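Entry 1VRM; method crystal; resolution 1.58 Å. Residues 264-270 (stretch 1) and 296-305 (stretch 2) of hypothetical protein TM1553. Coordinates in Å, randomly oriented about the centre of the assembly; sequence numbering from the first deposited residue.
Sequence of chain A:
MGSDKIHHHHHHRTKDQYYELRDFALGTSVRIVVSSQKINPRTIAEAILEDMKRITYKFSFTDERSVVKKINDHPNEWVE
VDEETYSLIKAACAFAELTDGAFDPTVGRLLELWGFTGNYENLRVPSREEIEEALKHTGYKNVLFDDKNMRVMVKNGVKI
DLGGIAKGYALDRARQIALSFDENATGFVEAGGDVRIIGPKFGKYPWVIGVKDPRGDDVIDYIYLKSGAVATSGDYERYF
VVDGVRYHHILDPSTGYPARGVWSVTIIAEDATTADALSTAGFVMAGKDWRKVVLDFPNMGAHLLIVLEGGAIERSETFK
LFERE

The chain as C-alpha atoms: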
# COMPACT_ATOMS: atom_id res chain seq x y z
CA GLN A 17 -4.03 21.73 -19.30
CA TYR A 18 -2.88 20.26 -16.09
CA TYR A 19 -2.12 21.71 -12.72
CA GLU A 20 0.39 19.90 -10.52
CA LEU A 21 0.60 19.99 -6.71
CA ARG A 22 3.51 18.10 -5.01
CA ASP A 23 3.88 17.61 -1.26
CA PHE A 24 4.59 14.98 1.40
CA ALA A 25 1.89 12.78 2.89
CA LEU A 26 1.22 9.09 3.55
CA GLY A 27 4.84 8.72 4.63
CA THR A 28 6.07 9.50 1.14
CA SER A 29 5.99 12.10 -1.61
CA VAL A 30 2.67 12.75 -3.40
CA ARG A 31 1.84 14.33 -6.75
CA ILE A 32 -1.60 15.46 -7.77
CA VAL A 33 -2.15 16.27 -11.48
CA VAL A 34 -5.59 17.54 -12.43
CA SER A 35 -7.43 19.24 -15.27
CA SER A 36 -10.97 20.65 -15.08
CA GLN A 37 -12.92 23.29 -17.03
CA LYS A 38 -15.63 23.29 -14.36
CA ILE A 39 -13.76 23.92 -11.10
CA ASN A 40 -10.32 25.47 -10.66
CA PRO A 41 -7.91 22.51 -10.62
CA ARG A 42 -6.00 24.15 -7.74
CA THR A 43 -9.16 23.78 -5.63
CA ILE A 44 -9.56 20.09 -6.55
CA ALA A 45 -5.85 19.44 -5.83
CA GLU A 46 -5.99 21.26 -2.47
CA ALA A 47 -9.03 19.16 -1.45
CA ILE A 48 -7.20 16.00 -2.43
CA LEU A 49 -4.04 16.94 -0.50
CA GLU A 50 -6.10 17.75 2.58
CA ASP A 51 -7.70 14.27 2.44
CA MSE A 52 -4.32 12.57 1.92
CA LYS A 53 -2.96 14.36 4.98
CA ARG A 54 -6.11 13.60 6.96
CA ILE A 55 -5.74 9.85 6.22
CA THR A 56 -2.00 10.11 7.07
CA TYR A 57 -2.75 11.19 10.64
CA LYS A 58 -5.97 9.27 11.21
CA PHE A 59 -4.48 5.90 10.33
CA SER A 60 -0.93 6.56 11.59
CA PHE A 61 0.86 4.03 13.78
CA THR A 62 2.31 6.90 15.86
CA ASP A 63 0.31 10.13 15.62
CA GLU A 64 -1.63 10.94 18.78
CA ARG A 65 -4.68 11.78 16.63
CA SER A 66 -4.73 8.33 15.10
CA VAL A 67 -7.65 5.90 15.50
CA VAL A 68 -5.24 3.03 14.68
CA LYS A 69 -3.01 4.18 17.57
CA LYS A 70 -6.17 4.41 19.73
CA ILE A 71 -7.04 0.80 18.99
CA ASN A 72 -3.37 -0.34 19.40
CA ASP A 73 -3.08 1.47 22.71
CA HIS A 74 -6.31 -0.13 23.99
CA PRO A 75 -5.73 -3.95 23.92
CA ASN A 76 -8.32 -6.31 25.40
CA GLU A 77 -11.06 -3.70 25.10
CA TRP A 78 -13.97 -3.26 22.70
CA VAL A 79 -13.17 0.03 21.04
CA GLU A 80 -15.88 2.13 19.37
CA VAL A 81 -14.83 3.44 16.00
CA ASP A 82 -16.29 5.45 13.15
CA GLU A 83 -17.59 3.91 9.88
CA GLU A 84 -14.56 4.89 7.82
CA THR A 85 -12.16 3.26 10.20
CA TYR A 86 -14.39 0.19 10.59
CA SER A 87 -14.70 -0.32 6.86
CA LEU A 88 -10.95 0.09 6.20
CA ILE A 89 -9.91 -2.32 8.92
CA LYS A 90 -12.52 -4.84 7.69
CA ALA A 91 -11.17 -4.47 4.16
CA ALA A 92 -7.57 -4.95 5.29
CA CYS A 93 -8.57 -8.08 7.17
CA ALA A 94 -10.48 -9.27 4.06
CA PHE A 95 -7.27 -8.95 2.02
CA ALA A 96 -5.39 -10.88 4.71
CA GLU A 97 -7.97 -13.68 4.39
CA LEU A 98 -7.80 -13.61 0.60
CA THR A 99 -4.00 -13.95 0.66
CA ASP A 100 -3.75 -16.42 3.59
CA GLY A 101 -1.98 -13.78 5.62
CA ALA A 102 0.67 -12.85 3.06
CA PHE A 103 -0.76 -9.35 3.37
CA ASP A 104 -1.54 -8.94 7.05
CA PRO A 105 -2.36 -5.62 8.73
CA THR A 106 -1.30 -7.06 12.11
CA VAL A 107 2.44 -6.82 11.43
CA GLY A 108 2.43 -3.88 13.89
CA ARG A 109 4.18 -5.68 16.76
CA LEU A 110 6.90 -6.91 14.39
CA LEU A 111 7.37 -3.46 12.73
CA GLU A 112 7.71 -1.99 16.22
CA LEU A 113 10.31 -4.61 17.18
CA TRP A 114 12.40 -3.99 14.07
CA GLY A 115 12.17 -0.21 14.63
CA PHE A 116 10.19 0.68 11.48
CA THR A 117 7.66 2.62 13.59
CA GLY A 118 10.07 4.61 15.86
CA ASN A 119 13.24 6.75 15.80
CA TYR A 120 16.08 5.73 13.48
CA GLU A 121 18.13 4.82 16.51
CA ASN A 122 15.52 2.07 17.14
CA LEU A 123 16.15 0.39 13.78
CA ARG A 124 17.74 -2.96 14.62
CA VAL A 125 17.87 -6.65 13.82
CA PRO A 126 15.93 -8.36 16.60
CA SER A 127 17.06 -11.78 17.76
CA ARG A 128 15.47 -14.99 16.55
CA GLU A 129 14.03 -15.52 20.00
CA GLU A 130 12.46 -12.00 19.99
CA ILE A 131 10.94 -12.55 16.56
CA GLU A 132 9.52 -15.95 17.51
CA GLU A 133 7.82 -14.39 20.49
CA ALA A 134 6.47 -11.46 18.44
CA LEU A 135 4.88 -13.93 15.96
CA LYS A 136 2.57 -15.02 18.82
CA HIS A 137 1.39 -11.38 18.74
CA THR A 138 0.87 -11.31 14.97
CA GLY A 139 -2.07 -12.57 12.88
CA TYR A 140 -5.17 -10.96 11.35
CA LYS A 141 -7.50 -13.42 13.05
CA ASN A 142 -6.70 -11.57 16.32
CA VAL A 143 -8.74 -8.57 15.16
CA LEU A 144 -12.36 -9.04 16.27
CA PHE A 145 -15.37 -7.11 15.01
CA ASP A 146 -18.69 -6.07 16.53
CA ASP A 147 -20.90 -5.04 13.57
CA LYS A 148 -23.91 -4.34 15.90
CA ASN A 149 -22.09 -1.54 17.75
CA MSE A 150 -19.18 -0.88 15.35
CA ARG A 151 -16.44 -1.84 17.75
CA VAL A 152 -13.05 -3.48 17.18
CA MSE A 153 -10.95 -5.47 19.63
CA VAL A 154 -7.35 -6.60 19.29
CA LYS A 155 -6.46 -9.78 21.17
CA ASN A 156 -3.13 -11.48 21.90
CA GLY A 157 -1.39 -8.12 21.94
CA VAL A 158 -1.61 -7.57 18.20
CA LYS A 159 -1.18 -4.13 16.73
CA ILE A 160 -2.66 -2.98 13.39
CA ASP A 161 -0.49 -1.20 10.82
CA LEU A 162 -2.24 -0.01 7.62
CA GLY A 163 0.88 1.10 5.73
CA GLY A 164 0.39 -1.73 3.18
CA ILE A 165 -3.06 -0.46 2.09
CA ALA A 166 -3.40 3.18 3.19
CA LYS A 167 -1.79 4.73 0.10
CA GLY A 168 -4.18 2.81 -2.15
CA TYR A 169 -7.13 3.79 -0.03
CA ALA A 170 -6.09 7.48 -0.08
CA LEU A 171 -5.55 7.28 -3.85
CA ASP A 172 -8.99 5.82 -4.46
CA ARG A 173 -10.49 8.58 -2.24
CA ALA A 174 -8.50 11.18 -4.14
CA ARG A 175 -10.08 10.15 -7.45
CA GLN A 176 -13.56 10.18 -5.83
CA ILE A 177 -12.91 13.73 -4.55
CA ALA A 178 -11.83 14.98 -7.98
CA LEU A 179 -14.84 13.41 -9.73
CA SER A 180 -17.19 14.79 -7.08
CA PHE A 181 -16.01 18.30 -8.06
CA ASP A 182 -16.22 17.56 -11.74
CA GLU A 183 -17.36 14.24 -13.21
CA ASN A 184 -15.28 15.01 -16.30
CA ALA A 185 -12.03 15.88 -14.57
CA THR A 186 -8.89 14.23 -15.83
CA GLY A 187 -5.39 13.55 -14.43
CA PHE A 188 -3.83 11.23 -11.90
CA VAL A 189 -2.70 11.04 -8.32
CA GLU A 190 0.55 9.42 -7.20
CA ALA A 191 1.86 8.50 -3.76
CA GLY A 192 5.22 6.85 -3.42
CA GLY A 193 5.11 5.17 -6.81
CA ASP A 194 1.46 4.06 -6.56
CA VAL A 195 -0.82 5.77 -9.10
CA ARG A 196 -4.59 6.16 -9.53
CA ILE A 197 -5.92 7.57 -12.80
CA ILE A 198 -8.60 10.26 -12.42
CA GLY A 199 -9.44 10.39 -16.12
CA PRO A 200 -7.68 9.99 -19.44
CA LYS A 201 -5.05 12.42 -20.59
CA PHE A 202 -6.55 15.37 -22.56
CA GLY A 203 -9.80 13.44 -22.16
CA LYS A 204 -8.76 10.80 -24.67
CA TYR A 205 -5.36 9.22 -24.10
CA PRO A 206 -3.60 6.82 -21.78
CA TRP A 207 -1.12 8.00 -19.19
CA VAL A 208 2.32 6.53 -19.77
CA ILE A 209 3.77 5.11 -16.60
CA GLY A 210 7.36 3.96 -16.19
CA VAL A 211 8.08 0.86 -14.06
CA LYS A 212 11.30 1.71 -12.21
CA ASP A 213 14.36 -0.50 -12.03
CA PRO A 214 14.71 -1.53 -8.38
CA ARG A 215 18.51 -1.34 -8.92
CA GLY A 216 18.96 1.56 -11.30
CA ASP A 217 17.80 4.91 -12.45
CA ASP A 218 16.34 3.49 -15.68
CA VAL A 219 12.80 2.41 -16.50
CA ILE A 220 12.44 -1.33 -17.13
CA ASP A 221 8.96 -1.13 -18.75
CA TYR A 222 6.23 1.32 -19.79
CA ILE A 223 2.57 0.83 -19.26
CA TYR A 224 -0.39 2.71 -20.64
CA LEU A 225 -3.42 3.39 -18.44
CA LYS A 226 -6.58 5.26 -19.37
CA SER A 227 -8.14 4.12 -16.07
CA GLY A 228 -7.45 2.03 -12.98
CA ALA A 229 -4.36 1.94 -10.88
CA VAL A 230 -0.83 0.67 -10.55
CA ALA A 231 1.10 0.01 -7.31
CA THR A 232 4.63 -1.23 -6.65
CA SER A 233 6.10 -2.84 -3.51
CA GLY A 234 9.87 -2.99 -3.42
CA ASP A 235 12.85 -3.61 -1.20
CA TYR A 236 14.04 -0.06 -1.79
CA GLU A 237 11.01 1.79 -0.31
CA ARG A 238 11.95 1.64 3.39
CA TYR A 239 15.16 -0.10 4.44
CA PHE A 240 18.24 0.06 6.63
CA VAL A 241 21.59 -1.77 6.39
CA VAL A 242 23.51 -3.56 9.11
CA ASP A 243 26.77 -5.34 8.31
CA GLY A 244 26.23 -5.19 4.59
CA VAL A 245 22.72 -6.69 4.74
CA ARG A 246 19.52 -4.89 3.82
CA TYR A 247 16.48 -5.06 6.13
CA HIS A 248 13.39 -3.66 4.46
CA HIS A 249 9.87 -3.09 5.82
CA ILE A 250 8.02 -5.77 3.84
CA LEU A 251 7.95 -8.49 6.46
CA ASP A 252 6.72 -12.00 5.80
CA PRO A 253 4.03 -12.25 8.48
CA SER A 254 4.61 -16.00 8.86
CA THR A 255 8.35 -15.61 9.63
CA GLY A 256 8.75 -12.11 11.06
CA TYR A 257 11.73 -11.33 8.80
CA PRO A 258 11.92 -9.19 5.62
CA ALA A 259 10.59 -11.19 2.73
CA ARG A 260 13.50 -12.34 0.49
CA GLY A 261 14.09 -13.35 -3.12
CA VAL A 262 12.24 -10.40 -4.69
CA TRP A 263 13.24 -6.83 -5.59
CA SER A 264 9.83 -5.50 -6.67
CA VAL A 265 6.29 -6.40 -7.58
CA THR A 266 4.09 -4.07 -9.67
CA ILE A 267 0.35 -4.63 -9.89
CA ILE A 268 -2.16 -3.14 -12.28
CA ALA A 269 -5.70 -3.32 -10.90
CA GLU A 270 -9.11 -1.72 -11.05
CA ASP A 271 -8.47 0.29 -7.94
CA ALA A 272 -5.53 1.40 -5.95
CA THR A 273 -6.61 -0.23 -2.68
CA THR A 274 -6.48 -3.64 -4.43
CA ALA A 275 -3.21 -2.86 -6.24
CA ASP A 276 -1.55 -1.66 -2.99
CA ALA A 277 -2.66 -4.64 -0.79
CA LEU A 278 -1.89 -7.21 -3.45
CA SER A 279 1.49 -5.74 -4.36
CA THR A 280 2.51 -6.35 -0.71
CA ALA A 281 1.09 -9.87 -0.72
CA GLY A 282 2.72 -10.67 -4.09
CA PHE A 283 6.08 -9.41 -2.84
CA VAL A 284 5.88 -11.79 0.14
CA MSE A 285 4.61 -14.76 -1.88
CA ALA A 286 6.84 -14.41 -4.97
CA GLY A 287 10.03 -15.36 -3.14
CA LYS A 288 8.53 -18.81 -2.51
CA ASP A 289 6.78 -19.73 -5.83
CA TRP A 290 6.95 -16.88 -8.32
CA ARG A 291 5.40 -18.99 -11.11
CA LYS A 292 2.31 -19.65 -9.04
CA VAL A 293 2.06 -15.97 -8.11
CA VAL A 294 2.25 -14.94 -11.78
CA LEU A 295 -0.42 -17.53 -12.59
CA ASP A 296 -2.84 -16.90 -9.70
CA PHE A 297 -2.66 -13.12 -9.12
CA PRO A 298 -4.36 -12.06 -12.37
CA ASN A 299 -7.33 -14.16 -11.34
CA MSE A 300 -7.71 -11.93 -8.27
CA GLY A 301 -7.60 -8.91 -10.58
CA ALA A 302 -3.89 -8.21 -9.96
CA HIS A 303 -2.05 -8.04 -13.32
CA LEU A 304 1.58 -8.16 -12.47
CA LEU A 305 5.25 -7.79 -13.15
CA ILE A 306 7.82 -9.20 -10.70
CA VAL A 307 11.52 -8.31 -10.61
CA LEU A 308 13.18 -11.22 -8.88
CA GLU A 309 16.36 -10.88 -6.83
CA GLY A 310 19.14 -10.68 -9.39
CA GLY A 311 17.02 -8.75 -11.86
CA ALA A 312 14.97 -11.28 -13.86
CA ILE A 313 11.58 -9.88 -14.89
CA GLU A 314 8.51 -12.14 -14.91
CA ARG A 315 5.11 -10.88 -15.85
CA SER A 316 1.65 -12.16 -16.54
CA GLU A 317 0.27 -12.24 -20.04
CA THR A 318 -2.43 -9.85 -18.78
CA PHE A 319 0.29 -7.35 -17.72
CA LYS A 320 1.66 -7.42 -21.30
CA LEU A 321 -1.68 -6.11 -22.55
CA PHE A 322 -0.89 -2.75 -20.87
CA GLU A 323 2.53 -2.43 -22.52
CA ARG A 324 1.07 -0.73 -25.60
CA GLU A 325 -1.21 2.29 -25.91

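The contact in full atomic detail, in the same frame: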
# COMPACT_ATOMS: atom_id res chain seq x y z
N SER A 264 11.10 -6.26 -6.59
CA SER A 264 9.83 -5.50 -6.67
C SER A 264 8.70 -6.26 -7.28
O SER A 264 8.90 -7.24 -8.01
CB SER A 264 10.01 -4.19 -7.40
OG SER A 264 10.31 -4.40 -8.75
N VAL A 265 7.48 -5.85 -6.94
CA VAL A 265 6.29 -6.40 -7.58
C VAL A 265 5.39 -5.21 -7.90
O VAL A 265 5.15 -4.38 -7.02
CB VAL A 265 5.50 -7.34 -6.65
CG1 VAL A 265 4.14 -7.71 -7.26
CG2 VAL A 265 6.31 -8.60 -6.28
N THR A 266 4.93 -5.14 -9.15
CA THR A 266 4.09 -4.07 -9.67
C THR A 266 2.78 -4.69 -10.10
O THR A 266 2.78 -5.71 -10.82
CB THR A 266 4.74 -3.39 -10.93
OG1 THR A 266 6.03 -2.80 -10.57
CG2 THR A 266 3.82 -2.38 -11.49
N ILE A 267 1.68 -4.12 -9.62
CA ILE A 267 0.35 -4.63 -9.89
C ILE A 267 -0.49 -3.55 -10.53
O ILE A 267 -0.59 -2.45 -10.02
CB ILE A 267 -0.37 -4.98 -8.58
CG1 ILE A 267 0.41 -6.01 -7.77
CG2 ILE A 267 -1.78 -5.39 -8.75
CD1 ILE A 267 0.54 -7.26 -8.39
N ILE A 268 -1.09 -3.92 -11.66
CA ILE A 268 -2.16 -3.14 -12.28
C ILE A 268 -3.49 -3.74 -11.86
O ILE A 268 -3.72 -4.94 -11.96
CB ILE A 268 -2.06 -3.19 -13.80
CG1 ILE A 268 -0.72 -2.63 -14.28
CG2 ILE A 268 -3.29 -2.51 -14.41
CD1 ILE A 268 -0.42 -2.93 -15.75
N ALA A 269 -4.39 -2.88 -11.36
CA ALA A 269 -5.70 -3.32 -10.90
C ALA A 269 -6.76 -2.24 -11.14
O ALA A 269 -6.45 -1.12 -11.55
CB ALA A 269 -5.70 -3.73 -9.45
N GLU A 270 -8.01 -2.62 -10.90
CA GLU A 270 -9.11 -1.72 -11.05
C GLU A 270 -9.09 -0.54 -10.12
O GLU A 270 -9.62 0.54 -10.47
CB GLU A 270 -10.46 -2.44 -10.95
CG GLU A 270 -11.60 -1.61 -11.45
N ASP A 296 -1.64 -17.06 -10.52
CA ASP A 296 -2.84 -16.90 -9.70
C ASP A 296 -3.27 -15.44 -9.50
O ASP A 296 -4.48 -15.17 -9.41
CB ASP A 296 -2.59 -17.51 -8.34
CG ASP A 296 -2.53 -19.02 -8.36
OD1 ASP A 296 -2.90 -19.63 -9.41
OD2 ASP A 296 -2.16 -19.60 -7.31
N PHE A 297 -2.31 -14.50 -9.44
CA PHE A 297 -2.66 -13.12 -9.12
C PHE A 297 -3.61 -12.46 -10.09
O PHE A 297 -4.52 -11.75 -9.64
CB PHE A 297 -1.42 -12.26 -8.83
CG PHE A 297 -1.03 -12.28 -7.38
CD1 PHE A 297 -0.91 -13.47 -6.70
CD2 PHE A 297 -0.88 -11.10 -6.67
CE1 PHE A 297 -0.56 -13.49 -5.34
CE2 PHE A 297 -0.52 -11.12 -5.35
CZ PHE A 297 -0.38 -12.30 -4.68
N PRO A 298 -3.44 -12.67 -11.40
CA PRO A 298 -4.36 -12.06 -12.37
C PRO A 298 -5.77 -12.51 -12.15
O PRO A 298 -6.70 -11.73 -12.41
CB PRO A 298 -3.83 -12.53 -13.71
CG PRO A 298 -2.33 -12.75 -13.44
CD PRO A 298 -2.27 -13.29 -12.06
N ASN A 299 -5.96 -13.70 -11.62
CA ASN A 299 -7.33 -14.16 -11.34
C ASN A 299 -7.99 -13.55 -10.11
O ASN A 299 -9.17 -13.82 -9.83
CB ASN A 299 -7.36 -15.67 -11.30
CG ASN A 299 -6.92 -16.27 -12.60
OD1 ASN A 299 -7.20 -15.75 -13.66
ND2 ASN A 299 -6.16 -17.39 -12.53
N MSE A 300 -7.22 -12.78 -9.36
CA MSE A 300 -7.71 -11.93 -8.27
C MSE A 300 -7.82 -10.47 -8.71
O MSE A 300 -8.13 -9.59 -7.91
CB MSE A 300 -6.75 -11.97 -7.11
CG MSE A 300 -6.83 -13.23 -6.34
SE MSE A 300 -5.64 -13.03 -4.72
CE MSE A 300 -4.01 -13.08 -5.57
N GLY A 301 -7.58 -10.23 -10.00
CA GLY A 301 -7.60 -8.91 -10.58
C GLY A 301 -6.29 -8.14 -10.41
O GLY A 301 -6.27 -6.91 -10.50
N ALA A 302 -5.19 -8.84 -10.17
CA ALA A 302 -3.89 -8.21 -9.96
C ALA A 302 -2.93 -8.63 -11.13
O ALA A 302 -2.36 -9.71 -11.10
CB ALA A 302 -3.34 -8.68 -8.60
N HIS A 303 -2.82 -7.79 -12.15
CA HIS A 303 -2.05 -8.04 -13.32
C HIS A 303 -0.66 -7.57 -13.05
O HIS A 303 -0.46 -6.37 -12.79
CB HIS A 303 -2.72 -7.34 -14.49
CG HIS A 303 -4.16 -7.75 -14.57
ND1 HIS A 303 -4.53 -9.05 -14.90
CD2 HIS A 303 -5.28 -7.13 -14.14
CE1 HIS A 303 -5.84 -9.18 -14.72
NE2 HIS A 303 -6.32 -8.03 -14.27
N LEU A 304 0.33 -8.46 -13.14
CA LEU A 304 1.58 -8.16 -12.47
C LEU A 304 2.87 -8.37 -13.20
O LEU A 304 2.97 -9.15 -14.16
CB LEU A 304 1.67 -8.89 -11.17
CG LEU A 304 1.99 -10.35 -11.17
CD1 LEU A 304 2.17 -10.82 -9.74
CD2 LEU A 304 0.91 -11.16 -11.89
N LEU A 305 3.88 -7.66 -12.71
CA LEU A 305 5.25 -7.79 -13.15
C LEU A 305 6.10 -7.92 -11.89
O LEU A 305 6.01 -7.07 -11.00
CB LEU A 305 5.69 -6.55 -13.91
CG LEU A 305 7.14 -6.50 -14.43
CD1 LEU A 305 7.27 -5.55 -15.56
CD2 LEU A 305 8.09 -6.05 -13.33
O HOH W 1 8.01 -4.72 -10.24
O HOH W 2 -8.55 -5.44 -10.58

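Residues 264–269 form a β-strand that pairs in antiparallel fashion with the strand that includes Leu 304 and Leu 305 and runs on later in the chain, the two N-to-C directions making an angle of 158° and the axes approaching to 4.6 Å. The pairing buries 415 Å² between the two stretches, and backbone hydrogen bonds hold it together at alternate residues.

At the start of the strand, Ser 264 is linked through a water to Leu 305 O. With chi1 in the p rotamer, Ser 264 OG lies 2.8 Å from the water, which is also 2.8 Å from Thr 266 OG1 and donates a hydrogen bond to Leu 305 O at 3.2 Å. The water thus links two side chains of one strand to the backbone of the other. Val 265 touches that same carbonyl through its backbone, with Val 265 CA 3.5 Å from Leu 305 O in a CA-H...O contact, while Val 265 CG1 lies 4.4 Å from Leu 304 CD1.

Thr 266 and Leu 305 form a hydrogen-bonded pair: Thr 266 N donates to Leu 305 O and Leu 305 N donates to Thr 266 O, each at 2.9 Å and close to linear. Thr 266 O also receives a CA-H...O contact from Leu 304 CA at 3.2 Å. The side chains of this pair lie on the same face of the sheet, with Thr 266 CB and Leu 305 CB 4.4 Å apart.

Ile 267 sits opposite Leu 304 in the non-hydrogen-bonded pair, where Ile 267 CA and Leu 304 CA come to 4.5 Å, the closest in the register. Its side chain projects from the other face, but, with chi1 and chi2 both m, its end comes nearer to the second stretch. Ile 267 CD1 packs 3.4 Å from Leu 304 CB and approaches Phe 297 CD2 obliquely at 4.4 Å; Ile 267 CG2 meets Ala 302 CB at 3.6 Å. This isoleucine therefore joins the strand pair to the turn before it, where Ala 302 N is hydrogen-bonded to Phe 297 O at 3.0 Å.

Ile 268 restores the hydrogen-bonded pattern with His 303. Ile 268 N donates to His 303 O at 2.8 Å, and His 303 N returns the bond to Ile 268 O at 3.0 Å. Ile 268 CB and His 303 CB are 4.3 Å apart, on the face that carries Thr 266 and Leu 305.

Beyond this pair direct backbone bonding ceases. Ala 269 CB contacts Gly 301 O at 3.4 Å, and a second water spans the gap, accepting from Glu 270 N at 2.9 Å and donating to Gly 301 O at 2.7 Å. Gly 301 has a positive phi of 83°, a conformation that favours glycine.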